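Local coordinates for protein flavodoxin (Aquifex aeolicus, PDB 2ARK) that probably serves as a low-potential electron donor to redox enzymes, carrying FMN as its cofactor, at residues Lys6-Tyr11 and Leu51-Leu56; Lys89-Phe94 and Phe118-Phe123. All coordinates share one frame; numbering follows the deposited sequence.

Contact 1 (Lys6-Tyr11 and Leu51-Leu56)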
loop_
_atom_site.group_PDB
_atom_site.type_symbol
_atom_site.label_atom_id
_atom_site.label_comp_id
_atom_site.label_asym_id
_atom_site.label_seq_id
_atom_site.Cartn_x
_atom_site.Cartn_y
_atom_site.Cartn_z
ATOM N N LYS A 6 -20.382 -6.294 20.300
ATOM C CA LYS A 6 -19.324 -7.242 20.648
ATOM C C LYS A 6 -18.032 -6.821 19.931
ATOM O O LYS A 6 -17.969 -6.849 18.690
ATOM C CB LYS A 6 -19.733 -8.663 20.228
ATOM C CG LYS A 6 -20.723 -9.341 21.135
ATOM C CD LYS A 6 -21.818 -9.984 20.315
ATOM C CE LYS A 6 -21.616 -11.467 20.074
ATOM N NZ LYS A 6 -22.519 -11.933 18.984
ATOM N N VAL A 7 -17.040 -6.392 20.725
ATOM C CA VAL A 7 -15.747 -5.916 20.215
ATOM C C VAL A 7 -14.565 -6.807 20.658
ATOM O O VAL A 7 -14.401 -7.123 21.841
ATOM C CB VAL A 7 -15.528 -4.415 20.589
ATOM C CG1 VAL A 7 -14.097 -3.957 20.340
ATOM C CG2 VAL A 7 -16.478 -3.531 19.806
ATOM N N LEU A 8 -13.752 -7.222 19.697
ATOM C CA LEU A 8 -12.531 -8.003 19.958
ATOM C C LEU A 8 -11.332 -7.109 19.756
ATOM O O LEU A 8 -11.138 -6.535 18.672
ATOM C CB LEU A 8 -12.418 -9.186 18.990
ATOM C CG LEU A 8 -11.700 -10.498 19.337
ATOM C CD1 LEU A 8 -11.022 -11.050 18.092
ATOM C CD2 LEU A 8 -10.701 -10.512 20.559
ATOM N N VAL A 9 -10.535 -6.959 20.799
ATOM C CA VAL A 9 -9.241 -6.318 20.644
ATOM C C VAL A 9 -8.219 -7.439 20.717
ATOM O O VAL A 9 -8.072 -8.072 21.741
ATOM C CB VAL A 9 -8.976 -5.218 21.700
ATOM C CG1 VAL A 9 -7.627 -4.497 21.426
ATOM C CG2 VAL A 9 -10.115 -4.230 21.700
ATOM N N ILE A 10 -7.540 -7.696 19.606
ATOM C CA ILE A 10 -6.575 -8.791 19.556
ATOM C C ILE A 10 -5.226 -8.178 19.170
ATOM O O ILE A 10 -5.188 -7.341 18.290
ATOM C CB ILE A 10 -7.077 -9.912 18.577
ATOM C CG1 ILE A 10 -6.184 -11.122 18.613
ATOM C CG2 ILE A 10 -7.258 -9.407 17.103
ATOM C CD1 ILE A 10 -6.389 -11.996 17.321
ATOM N N TYR A 11 -4.133 -8.530 19.855
ATOM C CA TYR A 11 -2.820 -7.859 19.598
ATOM C C TYR A 11 -1.657 -8.851 19.695
ATOM O O TYR A 11 -1.729 -9.845 20.416
ATOM C CB TYR A 11 -2.587 -6.668 20.559
ATOM C CG TYR A 11 -2.462 -7.143 21.976
ATOM C CD1 TYR A 11 -1.218 -7.389 22.541
ATOM C CD2 TYR A 11 -3.595 -7.445 22.727
ATOM C CE1 TYR A 11 -1.109 -7.915 23.832
ATOM C CE2 TYR A 11 -3.495 -7.938 24.009
ATOM C CZ TYR A 11 -2.256 -8.166 24.557
ATOM O OH TYR A 11 -2.169 -8.682 25.821
ATOM N N LEU A 51 -15.528 -15.143 15.606
ATOM C CA LEU A 51 -16.941 -15.440 15.368
ATOM C C LEU A 51 -17.891 -14.675 16.300
ATOM O O LEU A 51 -18.980 -14.275 15.911
ATOM C CB LEU A 51 -17.174 -16.940 15.523
ATOM C CG LEU A 51 -16.627 -17.796 14.392
ATOM C CD1 LEU A 51 -16.551 -19.261 14.844
ATOM C CD2 LEU A 51 -17.520 -17.629 13.152
ATOM N N TRP A 52 -17.469 -14.496 17.541
ATOM C CA TRP A 52 -18.223 -13.739 18.518
ATOM C C TRP A 52 -18.247 -12.248 18.167
ATOM O O TRP A 52 -19.277 -11.610 18.322
ATOM C CB TRP A 52 -17.610 -14.005 19.896
ATOM C CG TRP A 52 -18.134 -13.182 21.001
ATOM C CD1 TRP A 52 -19.218 -13.467 21.794
ATOM C CD2 TRP A 52 -17.600 -11.926 21.471
ATOM N NE1 TRP A 52 -19.386 -12.464 22.727
ATOM C CE2 TRP A 52 -18.410 -11.509 22.551
ATOM C CE3 TRP A 52 -16.503 -11.124 21.092
ATOM C CZ2 TRP A 52 -18.166 -10.312 23.259
ATOM C CZ3 TRP A 52 -16.257 -9.944 21.800
ATOM C CH2 TRP A 52 -17.087 -9.546 22.863
ATOM N N ALA A 53 -17.140 -11.707 17.656
ATOM C CA ALA A 53 -16.969 -10.255 17.449
ATOM C C ALA A 53 -17.836 -9.637 16.350
ATOM O O ALA A 53 -17.972 -10.196 15.256
ATOM C CB ALA A 53 -15.508 -9.927 17.183
ATOM N N ASP A 54 -18.416 -8.472 16.635
ATOM C CA ASP A 54 -19.028 -7.655 15.580
ATOM C C ASP A 54 -17.965 -6.795 14.929
ATOM O O ASP A 54 -17.982 -6.598 13.724
ATOM C CB ASP A 54 -20.145 -6.768 16.144
ATOM C CG ASP A 54 -21.309 -7.578 16.661
ATOM O OD1 ASP A 54 -21.726 -8.493 15.925
ATOM O OD2 ASP A 54 -21.806 -7.319 17.786
ATOM N N GLY A 55 -17.057 -6.282 15.764
ATOM C CA GLY A 55 -15.974 -5.413 15.376
ATOM C C GLY A 55 -14.677 -5.900 15.987
ATOM O O GLY A 55 -14.682 -6.467 17.082
ATOM N N LEU A 56 -13.584 -5.703 15.241
ATOM C CA LEU A 56 -12.225 -6.101 15.639
ATOM C C LEU A 56 -11.242 -4.941 15.547
ATOM O O LEU A 56 -11.237 -4.218 14.549
ATOM C CB LEU A 56 -11.673 -7.197 14.717
ATOM C CG LEU A 56 -12.332 -8.564 14.721
ATOM C CD1 LEU A 56 -13.589 -8.530 13.801
ATOM C CD2 LEU A 56 -11.314 -9.578 14.252
#
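Lys6 lies across one face of the Trp52 indole. Its CB stands over the six-membered ring, 3.7 Å from the centroid and close to the ring normal, a CH-pi contact, while CG sits nearer the rim, 3.5 Å from Trp52 CZ2. With CG beside the backbone N (chi1 -77°), the chain starts out over the ring; bends at chi2 and chi3 then keep CD and CE from running straight off it. NZ ends over the five-membered ring, 5.0 Å from its centroid, a rather long cation-pi pair. The same indole turns an edge to the strand: Val7 O lies in the ring plane, 3.4 Å from Trp52 CZ3.

Beside the indole, the two backbones are hydrogen-bonded. Lys6 O takes two N-H groups, Asp54 N at 2.7 Å from a tilted direction and Gly55 N at 3.1 Å nearly along the C=O axis. Asp54 also reaches back, its OD2 accepting from Lys6 N at 3.1 Å on the anti side of the carboxylate. Further on, Leu8 N donates to Gly55 O at 2.9 Å, almost straight (170°).

This is where the crossover from strand 35-41 through helix 47-52 re-enters the parallel sheet of the flavodoxin fold, on the other side of strand 5-11. Ala53 is the first residue to leave helical geometry, and Val7-Gly55 and Leu8-Leu56 are the first parallel bridges.

Leu8 packs its CB on Ala53 CB and its CD1 near Leu56 CD2. Val7 points to the opposite face of the sheet, meeting Ala29 of helix 17-30 and Leu161 of helix 148-168. In the outer shell, Arg38 on strand 35-41 makes a second cation-pi contact with Trp52, and Asp54 touches Val165 and Val169.

Contact 2 (Lys89-Phe94 and Phe118-Phe123)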
loop_
_atom_site.group_PDB
_atom_site.type_symbol
_atom_site.label_atom_id
_atom_site.label_comp_id
_atom_site.label_asym_id
_atom_site.label_seq_id
_atom_site.Cartn_x
_atom_site.Cartn_y
_atom_site.Cartn_z
ATOM N N LYS A 89 -17.831 -8.312 8.977
ATOM C CA LYS A 89 -17.368 -7.860 10.282
ATOM C C LYS A 89 -16.718 -6.525 10.046
ATOM O O LYS A 89 -16.294 -6.246 8.923
ATOM C CB LYS A 89 -16.403 -8.848 10.948
ATOM C CG LYS A 89 -17.128 -9.978 11.623
ATOM C CD LYS A 89 -16.195 -11.040 12.155
ATOM C CE LYS A 89 -16.952 -12.358 12.243
ATOM N NZ LYS A 89 -18.139 -12.247 13.122
ATOM N N ILE A 90 -16.680 -5.698 11.090
ATOM C CA ILE A 90 -16.106 -4.364 11.039
ATOM C C ILE A 90 -14.779 -4.420 11.781
ATOM O O ILE A 90 -14.714 -4.984 12.879
ATOM C CB ILE A 90 -17.066 -3.323 11.673
ATOM C CG1 ILE A 90 -18.365 -3.259 10.856
ATOM C CG2 ILE A 90 -16.415 -1.951 11.749
ATOM C CD1 ILE A 90 -19.500 -2.537 11.510
ATOM N N ALA A 91 -13.718 -3.875 11.167
ATOM C CA ALA A 91 -12.360 -3.963 11.721
ATOM C C ALA A 91 -11.531 -2.713 11.465
ATOM O O ALA A 91 -11.807 -1.957 10.540
ATOM C CB ALA A 91 -11.631 -5.186 11.180
ATOM N N CYS A 92 -10.534 -2.504 12.328
ATOM C CA CYS A 92 -9.495 -1.463 12.202
ATOM C C CYS A 92 -8.170 -2.030 12.746
ATOM O O CYS A 92 -8.129 -3.196 13.150
ATOM C CB CYS A 92 -9.907 -0.225 12.979
ATOM S SG CYS A 92 -10.260 -0.566 14.740
ATOM N N ALA A 93 -7.124 -1.194 12.773
ATOM C CA ALA A 93 -5.734 -1.612 12.961
ATOM C C ALA A 93 -5.059 -0.672 13.929
ATOM O O ALA A 93 -5.473 0.483 14.048
ATOM C CB ALA A 93 -4.967 -1.597 11.578
ATOM N N PHE A 94 -4.014 -1.129 14.612
ATOM C CA PHE A 94 -3.132 -0.196 15.359
ATOM C C PHE A 94 -1.712 -0.735 15.474
ATOM O O PHE A 94 -1.494 -1.953 15.324
ATOM C CB PHE A 94 -3.711 0.203 16.712
ATOM C CG PHE A 94 -4.000 -0.969 17.644
ATOM C CD1 PHE A 94 -5.207 -1.689 17.541
ATOM C CD2 PHE A 94 -3.099 -1.295 18.684
ATOM C CE1 PHE A 94 -5.485 -2.746 18.416
ATOM C CE2 PHE A 94 -3.377 -2.351 19.579
ATOM C CZ PHE A 94 -4.562 -3.088 19.437
ATOM N N PHE A 118 -10.635 -10.879 4.193
ATOM C CA PHE A 118 -11.699 -11.685 4.777
ATOM C C PHE A 118 -13.089 -11.094 4.541
ATOM O O PHE A 118 -14.064 -11.569 5.123
ATOM C CB PHE A 118 -11.473 -11.865 6.282
ATOM C CG PHE A 118 -10.518 -12.977 6.632
ATOM C CD1 PHE A 118 -9.141 -12.748 6.676
ATOM C CD2 PHE A 118 -11.002 -14.249 6.934
ATOM C CE1 PHE A 118 -8.248 -13.766 7.019
ATOM C CE2 PHE A 118 -10.129 -15.292 7.271
ATOM C CZ PHE A 118 -8.736 -15.036 7.322
ATOM N N GLY A 119 -13.174 -10.056 3.715
ATOM C CA GLY A 119 -14.419 -9.463 3.369
ATOM C C GLY A 119 -14.967 -8.550 4.443
ATOM O O GLY A 119 -16.160 -8.202 4.412
ATOM N N PHE A 120 -14.109 -8.161 5.393
ATOM C CA PHE A 120 -14.484 -7.205 6.439
ATOM C C PHE A 120 -14.610 -5.786 5.876
ATOM O O PHE A 120 -13.996 -5.441 4.866
ATOM C CB PHE A 120 -13.453 -7.195 7.577
ATOM C CG PHE A 120 -13.287 -8.516 8.288
ATOM C CD1 PHE A 120 -14.172 -9.578 8.074
ATOM C CD2 PHE A 120 -12.266 -8.669 9.217
ATOM C CE1 PHE A 120 -14.039 -10.770 8.756
ATOM C CE2 PHE A 120 -12.102 -9.854 9.933
ATOM C CZ PHE A 120 -12.989 -10.926 9.699
ATOM N N LEU A 121 -15.433 -4.981 6.539
ATOM C CA LEU A 121 -15.525 -3.545 6.290
ATOM C C LEU A 121 -14.501 -2.904 7.230
ATOM O O LEU A 121 -14.616 -3.059 8.463
ATOM C CB LEU A 121 -16.920 -3.022 6.635
ATOM C CG LEU A 121 -18.222 -3.148 5.827
ATOM C CD1 LEU A 121 -18.274 -2.082 4.759
ATOM C CD2 LEU A 121 -18.491 -4.544 5.215
ATOM N N VAL A 122 -13.500 -2.214 6.664
ATOM C CA VAL A 122 -12.432 -1.587 7.451
ATOM C C VAL A 122 -12.419 -0.058 7.369
ATOM O O VAL A 122 -12.940 0.555 6.438
ATOM C CB VAL A 122 -11.041 -2.173 7.092
ATOM C CG1 VAL A 122 -11.087 -3.727 7.108
ATOM C CG2 VAL A 122 -10.575 -1.666 5.720
ATOM N N PHE A 123 -11.814 0.559 8.367
ATOM C CA PHE A 123 -11.866 2.010 8.494
ATOM C C PHE A 123 -10.641 2.511 9.313
ATOM O O PHE A 123 -9.984 1.738 10.032
ATOM C CB PHE A 123 -13.191 2.420 9.193
ATOM C CG PHE A 123 -13.242 2.011 10.632
ATOM C CD1 PHE A 123 -13.612 0.714 11.000
ATOM C CD2 PHE A 123 -12.859 2.895 11.639
ATOM C CE1 PHE A 123 -13.638 0.332 12.359
ATOM C CE2 PHE A 123 -12.874 2.503 12.984
ATOM C CZ PHE A 123 -13.242 1.223 13.330
HETATM O O HOH W 1 -7.620 1.335 11.344
#
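Phe120 and Lys89 lie side by side, their side chains pointing the same way. Among the aromatic contacts, Lys89 CB stands over one face of the Phe120 ring, 3.9 Å from its centroid, with CD near CZ; Phe118 CB covers the opposite face. An alanine in place of Phe120 would probably open a gap between Lys89 and Phe118 and leave Ala91 CB without the CD2 it touches. Phe123 takes Cys92 CB over a face, 3.9 Å from its centroid, with SG oblique to the ring. Phe123 CE1 meets Ile90 CG2 at 3.6 Å.

The hydrogen bonds are those of a parallel pair: Leu121 N to Lys89 O at 2.8 Å, Ala91 N to Leu121 O at 3.0 Å, and a weak one, Phe123 N to Ala91 O at 3.3 Å. Beyond it, one water accepts from Ala93 N and donates to Phe123 O, bridging the strands. Together they join the two parallel strands of the beta-alpha-beta unit whose connection is helix 104-117.

Packing of Ile90, Leu121, Val122 and Phe123 continues onto a second subunit, to which Val122 also makes backbone hydrogen bonds, so the association probably draws on both apolar surface and main-chain polarity.

In the fold
Contacts 1 and 2 sit in one parallel sheet, their centres 10 Å apart, and meet through strand 55-61, which lies between strands 5-11 and 90-97. Leu56 of contact 1 makes the junction with contact 2: Leu56 N is 2.7 Å from Ile90 O and Leu56 O is 2.9 Å from Cys92 N, both probable hydrogen bonds. Lys89 of contact 2 adds a side-chain link, its NZ hydrogen-bonded to Ala53 O just after helix 47-52. Both pairings lie toward the N-terminal ends of their strands. Flavodoxins hold FMN at the C-terminal ends, so the cofactor probably binds at the other end of the sheet, beyond both contacts.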